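Local coordinates for envelope glycoprotein (Thogoto virus, PDB 5XEA) that probably attaches the virus to a host-cell receptor and later drives fusion of the virion with the host membrane, at residues E200-Y212 with K220-E232. Sequence-based numbering, arbitrary orientation.
Sequences EEVKISCFVDPDY and KKAFCQDGTNFFE
Cys206 and Cys224 face each other at a non-hydrogen-bonded antiparallel pair and are joined by a cross-strand disulfide, SG to SG 2.0 Å, chi3 101°. Ile204 extends this face: its CG2 branch, set anti to the backbone N, lies 3.8 Å from Cys224 CB. Beyond the disulfide, the CG2 branch of Val208 meets the Ala222 methyl, CB, at 3.8 Å. Phe207 and Phe223 pair on the other face and exchange two backbone hydrogen bonds. Their rings part: Phe207 leads away, while Phe223 turns an edge to Tyr212, its CZ over the rim of one Tyr212 face, centroids 5.7 Å apart and planes at 66°. The Tyr212 side chain turns back toward strand 221-226, and the bent chain of Lys221 lies obliquely against its ring, with Lys221 CD 3.4 Å from Tyr212 CD1. Lys220 and Lys221 both face Asp209 in a classic beta bulge, and Asp209 O accepts both backbone N-H groups from one side of its plane. Lys221 NZ forms a salt bridge with Glu410 of the third subunit and a weaker one with Glu232. In the antiparallel sheet, strand 221-226 lies between 197-209 and 229-233. Strand 24-35 flanks 197-209, and helix 282-327 of the second subunit packs against Phe207 and Phe223.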
loop_
_atom_site.group_PDB
_atom_site.type_symbol
_atom_site.label_atom_id
_atom_site.label_comp_id
_atom_site.label_asym_id
_atom_site.label_seq_id
_atom_site.Cartn_x
_atom_site.Cartn_y
_atom_site.Cartn_z
ATOM N N GLU B 200 16.073 -27.476 -0.589
ATOM C CA GLU B 200 16.446 -27.450 -1.998
ATOM C C GLU B 200 17.683 -26.579 -2.193
ATOM O O GLU B 200 17.812 -25.524 -1.562
ATOM C CB GLU B 200 15.284 -26.926 -2.848
ATOM C CG GLU B 200 15.410 -27.169 -4.332
ATOM C CD GLU B 200 14.199 -26.655 -5.093
ATOM O OE1 GLU B 200 13.437 -25.852 -4.513
ATOM O OE2 GLU B 200 14.000 -27.052 -6.261
ATOM N N GLU B 201 18.585 -27.027 -3.067
ATOM C CA GLU B 201 19.820 -26.312 -3.370
ATOM C C GLU B 201 19.610 -25.513 -4.647
ATOM O O GLU B 201 19.248 -26.079 -5.682
ATOM C CB GLU B 201 20.991 -27.283 -3.523
ATOM C CG GLU B 201 21.134 -28.268 -2.372
ATOM C CD GLU B 201 21.558 -27.600 -1.077
ATOM O OE1 GLU B 201 22.181 -26.521 -1.144
ATOM O OE2 GLU B 201 21.268 -28.153 0.007
ATOM N N VAL B 202 19.833 -24.201 -4.571
ATOM C CA VAL B 202 19.423 -23.295 -5.636
ATOM C C VAL B 202 20.548 -22.323 -5.955
ATOM O O VAL B 202 21.463 -22.098 -5.161
ATOM C CB VAL B 202 18.144 -22.491 -5.280
ATOM C CG1 VAL B 202 16.941 -23.410 -5.077
ATOM C CG2 VAL B 202 18.395 -21.634 -4.057
ATOM N N LYS B 203 20.435 -21.716 -7.126
ATOM C CA LYS B 203 21.241 -20.571 -7.514
ATOM C C LYS B 203 20.318 -19.367 -7.650
ATOM O O LYS B 203 19.274 -19.449 -8.307
ATOM C CB LYS B 203 21.972 -20.835 -8.832
ATOM C CG LYS B 203 22.766 -22.125 -8.850
ATOM C CD LYS B 203 24.138 -21.928 -8.244
ATOM C CE LYS B 203 24.967 -23.187 -8.391
ATOM N NZ LYS B 203 24.796 -23.751 -9.754
ATOM N N ILE B 204 20.697 -18.256 -7.033
ATOM C CA ILE B 204 19.841 -17.081 -6.952
ATOM C C ILE B 204 20.569 -15.894 -7.562
ATOM O O ILE B 204 21.698 -15.581 -7.169
ATOM C CB ILE B 204 19.432 -16.801 -5.497
ATOM C CG1 ILE B 204 18.354 -17.792 -5.096
ATOM C CG2 ILE B 204 18.936 -15.384 -5.330
ATOM C CD1 ILE B 204 18.370 -18.102 -3.650
ATOM N N SER B 205 19.924 -15.243 -8.526
ATOM C CA SER B 205 20.477 -14.035 -9.110
ATOM C C SER B 205 20.315 -12.868 -8.144
ATOM O O SER B 205 19.213 -12.603 -7.642
ATOM C CB SER B 205 19.803 -13.729 -10.446
ATOM O OG SER B 205 18.396 -13.624 -10.304
ATOM N N CYS B 206 21.425 -12.202 -7.858
ATOM C CA CYS B 206 21.471 -11.009 -7.029
ATOM C C CYS B 206 22.329 -9.964 -7.723
ATOM O O CYS B 206 23.291 -10.298 -8.423
ATOM C CB CYS B 206 22.071 -11.291 -5.642
ATOM S SG CYS B 206 21.250 -12.571 -4.684
ATOM N N PHE B 207 21.980 -8.697 -7.525
ATOM C CA PHE B 207 22.854 -7.589 -7.879
ATOM C C PHE B 207 23.509 -7.091 -6.602
ATOM O O PHE B 207 22.815 -6.767 -5.630
ATOM C CB PHE B 207 22.079 -6.486 -8.592
ATOM C CG PHE B 207 21.678 -6.863 -9.988
ATOM C CD1 PHE B 207 22.627 -6.893 -11.022
ATOM C CD2 PHE B 207 20.381 -7.226 -10.268
ATOM C CE1 PHE B 207 22.267 -7.258 -12.304
ATOM C CE2 PHE B 207 20.011 -7.591 -11.547
ATOM C CZ PHE B 207 20.970 -7.609 -12.579
ATOM N N VAL B 208 24.837 -7.088 -6.576
ATOM C CA VAL B 208 25.585 -6.722 -5.383
ATOM C C VAL B 208 26.281 -5.401 -5.648
ATOM O O VAL B 208 27.024 -5.261 -6.627
ATOM C CB VAL B 208 26.579 -7.806 -4.957
ATOM C CG1 VAL B 208 27.429 -7.285 -3.819
ATOM C CG2 VAL B 208 25.825 -9.044 -4.509
ATOM N N ASP B 209 26.037 -4.440 -4.770
ATOM C CA ASP B 209 26.473 -3.058 -4.947
ATOM C C ASP B 209 27.419 -2.737 -3.802
ATOM O O ASP B 209 26.962 -2.430 -2.688
ATOM C CB ASP B 209 25.266 -2.119 -4.962
ATOM C CG ASP B 209 25.564 -0.766 -5.609
ATOM O OD1 ASP B 209 26.754 -0.384 -5.644
ATOM O OD2 ASP B 209 24.601 -0.088 -6.077
ATOM N N PRO B 210 28.735 -2.844 -4.009
ATOM C CA PRO B 210 29.685 -2.511 -2.936
ATOM C C PRO B 210 29.803 -1.021 -2.654
ATOM O O PRO B 210 30.364 -0.656 -1.610
ATOM C CB PRO B 210 31.016 -3.081 -3.458
ATOM C CG PRO B 210 30.860 -3.044 -4.934
ATOM C CD PRO B 210 29.418 -3.350 -5.218
ATOM N N ASP B 211 29.306 -0.155 -3.544
ATOM C CA ASP B 211 29.304 1.286 -3.304
ATOM C C ASP B 211 27.892 1.793 -3.027
ATOM O O ASP B 211 27.363 2.618 -3.778
ATOM C CB ASP B 211 29.895 2.044 -4.501
ATOM C CG ASP B 211 31.405 2.017 -4.524
ATOM O OD1 ASP B 211 32.011 2.001 -3.427
ATOM O OD2 ASP B 211 31.976 2.027 -5.637
ATOM N N TYR B 212 27.273 1.306 -1.958
ATOM C CA TYR B 212 25.913 1.689 -1.599
ATOM C C TYR B 212 25.937 2.255 -0.189
ATOM O O TYR B 212 26.128 1.508 0.775
ATOM C CB TYR B 212 24.958 0.501 -1.689
ATOM C CG TYR B 212 23.531 0.933 -1.902
ATOM C CD1 TYR B 212 22.698 1.209 -0.826
ATOM C CD2 TYR B 212 23.025 1.092 -3.182
ATOM C CE1 TYR B 212 21.394 1.614 -1.019
ATOM C CE2 TYR B 212 21.726 1.502 -3.387
ATOM C CZ TYR B 212 20.914 1.761 -2.302
ATOM O OH TYR B 212 19.617 2.174 -2.505
ATOM N N LYS B 220 28.186 -3.963 -0.605
ATOM C CA LYS B 220 27.692 -4.056 0.759
ATOM C C LYS B 220 26.165 -4.099 0.820
ATOM O O LYS B 220 25.603 -4.317 1.888
ATOM C CB LYS B 220 28.221 -2.893 1.602
ATOM C CG LYS B 220 28.042 -1.517 0.987
ATOM C CD LYS B 220 28.100 -0.477 2.082
ATOM C CE LYS B 220 27.096 -0.838 3.164
ATOM N NZ LYS B 220 27.024 0.178 4.230
ATOM N N LYS B 221 25.496 -3.898 -0.319
ATOM C CA LYS B 221 24.062 -4.151 -0.434
ATOM C C LYS B 221 23.809 -5.160 -1.543
ATOM O O LYS B 221 24.392 -5.063 -2.631
ATOM C CB LYS B 221 23.271 -2.871 -0.705
ATOM C CG LYS B 221 23.002 -2.039 0.541
ATOM C CD LYS B 221 21.542 -1.618 0.625
ATOM C CE LYS B 221 21.274 -0.782 1.874
ATOM N NZ LYS B 221 19.804 -0.618 2.153
ATOM N N ALA B 222 22.938 -6.129 -1.273
ATOM C CA ALA B 222 22.629 -7.171 -2.242
ATOM C C ALA B 222 21.123 -7.281 -2.405
ATOM O O ALA B 222 20.396 -7.450 -1.417
ATOM C CB ALA B 222 23.227 -8.521 -1.826
ATOM N N PHE B 223 20.665 -7.189 -3.650
ATOM C CA PHE B 223 19.251 -7.244 -3.993
ATOM C C PHE B 223 19.033 -8.456 -4.878
ATOM O O PHE B 223 19.652 -8.568 -5.942
ATOM C CB PHE B 223 18.810 -5.972 -4.721
ATOM C CG PHE B 223 19.224 -4.704 -4.029
ATOM C CD1 PHE B 223 20.488 -4.176 -4.230
ATOM C CD2 PHE B 223 18.348 -4.045 -3.175
ATOM C CE1 PHE B 223 20.873 -3.008 -3.601
ATOM C CE2 PHE B 223 18.724 -2.871 -2.540
ATOM C CZ PHE B 223 19.990 -2.353 -2.754
ATOM N N CYS B 224 18.153 -9.351 -4.458
ATOM C CA CYS B 224 17.990 -10.609 -5.165
ATOM C C CYS B 224 16.566 -10.780 -5.651
ATOM O O CYS B 224 15.616 -10.189 -5.117
ATOM C CB CYS B 224 18.365 -11.799 -4.281
ATOM S SG CYS B 224 19.939 -11.583 -3.464
ATOM N N GLN B 225 16.435 -11.621 -6.666
ATOM C CA GLN B 225 15.150 -12.081 -7.158
ATOM C C GLN B 225 15.130 -13.597 -7.068
ATOM O O GLN B 225 16.134 -14.252 -7.341
ATOM C CB GLN B 225 14.901 -11.634 -8.605
ATOM C CG GLN B 225 13.802 -12.413 -9.306
ATOM C CD GLN B 225 13.499 -11.907 -10.716
ATOM O OE1 GLN B 225 14.286 -11.173 -11.319
ATOM N NE2 GLN B 225 12.350 -12.312 -11.249
ATOM N N ASP B 226 13.999 -14.154 -6.653
ATOM C CA ASP B 226 13.786 -15.597 -6.724
ATOM C C ASP B 226 12.329 -15.795 -7.142
ATOM O O ASP B 226 11.421 -15.767 -6.295
ATOM C CB ASP B 226 14.105 -16.271 -5.394
ATOM C CG ASP B 226 13.920 -17.769 -5.449
ATOM O OD1 ASP B 226 13.927 -18.309 -6.570
ATOM O OD2 ASP B 226 13.776 -18.404 -4.384
ATOM N N GLY B 227 12.115 -15.957 -8.450
ATOM C CA GLY B 227 10.765 -16.044 -8.982
ATOM C C GLY B 227 10.102 -14.668 -8.923
ATOM O O GLY B 227 10.589 -13.676 -9.498
ATOM N N THR B 228 8.951 -14.589 -8.240
ATOM C CA THR B 228 8.252 -13.326 -8.033
ATOM C C THR B 228 8.545 -12.719 -6.670
ATOM O O THR B 228 7.844 -11.790 -6.251
ATOM C CB THR B 228 6.735 -13.496 -8.188
ATOM O OG1 THR B 228 6.288 -14.613 -7.410
ATOM C CG2 THR B 228 6.364 -13.681 -9.653
ATOM N N ASN B 229 9.549 -13.223 -5.968
ATOM C CA ASN B 229 9.931 -12.701 -4.666
ATOM C C ASN B 229 11.217 -11.912 -4.821
ATOM O O ASN B 229 12.165 -12.389 -5.452
ATOM C CB ASN B 229 10.108 -13.832 -3.652
ATOM C CG ASN B 229 8.788 -14.507 -3.311
ATOM O OD1 ASN B 229 7.878 -13.880 -2.754
ATOM N ND2 ASN B 229 8.672 -15.781 -3.654
ATOM N N PHE B 230 11.239 -10.705 -4.263
ATOM C CA PHE B 230 12.419 -9.856 -4.326
ATOM C C PHE B 230 12.754 -9.423 -2.914
ATOM O O PHE B 230 11.858 -9.087 -2.132
ATOM C CB PHE B 230 12.208 -8.620 -5.224
ATOM C CG PHE B 230 11.764 -8.951 -6.629
ATOM C CD1 PHE B 230 12.664 -8.923 -7.688
ATOM C CD2 PHE B 230 10.445 -9.306 -6.888
ATOM C CE1 PHE B 230 12.243 -9.233 -8.972
ATOM C CE2 PHE B 230 10.020 -9.617 -8.165
ATOM C CZ PHE B 230 10.933 -9.573 -9.220
ATOM N N PHE B 231 14.037 -9.429 -2.587
ATOM C CA PHE B 231 14.421 -9.110 -1.227
ATOM C C PHE B 231 15.845 -8.602 -1.223
ATOM O O PHE B 231 16.638 -8.915 -2.119
ATOM C CB PHE B 231 14.262 -10.334 -0.307
ATOM C CG PHE B 231 14.732 -11.623 -0.930
ATOM C CD1 PHE B 231 16.071 -11.976 -0.900
ATOM C CD2 PHE B 231 13.832 -12.470 -1.559
ATOM C CE1 PHE B 231 16.513 -13.150 -1.499
ATOM C CE2 PHE B 231 14.264 -13.650 -2.148
ATOM C CZ PHE B 231 15.608 -13.985 -2.120
ATOM N N GLU B 232 16.159 -7.799 -0.223
ATOM C CA GLU B 232 17.541 -7.423 0.033
ATOM C C GLU B 232 18.129 -8.420 1.019
ATOM O O GLU B 232 17.573 -8.617 2.102
ATOM C CB GLU B 232 17.620 -6.005 0.589
ATOM C CG GLU B 232 19.023 -5.609 1.001
ATOM C CD GLU B 232 19.071 -4.300 1.767
ATOM O OE1 GLU B 232 18.034 -3.599 1.840
ATOM O OE2 GLU B 232 20.156 -3.980 2.303
#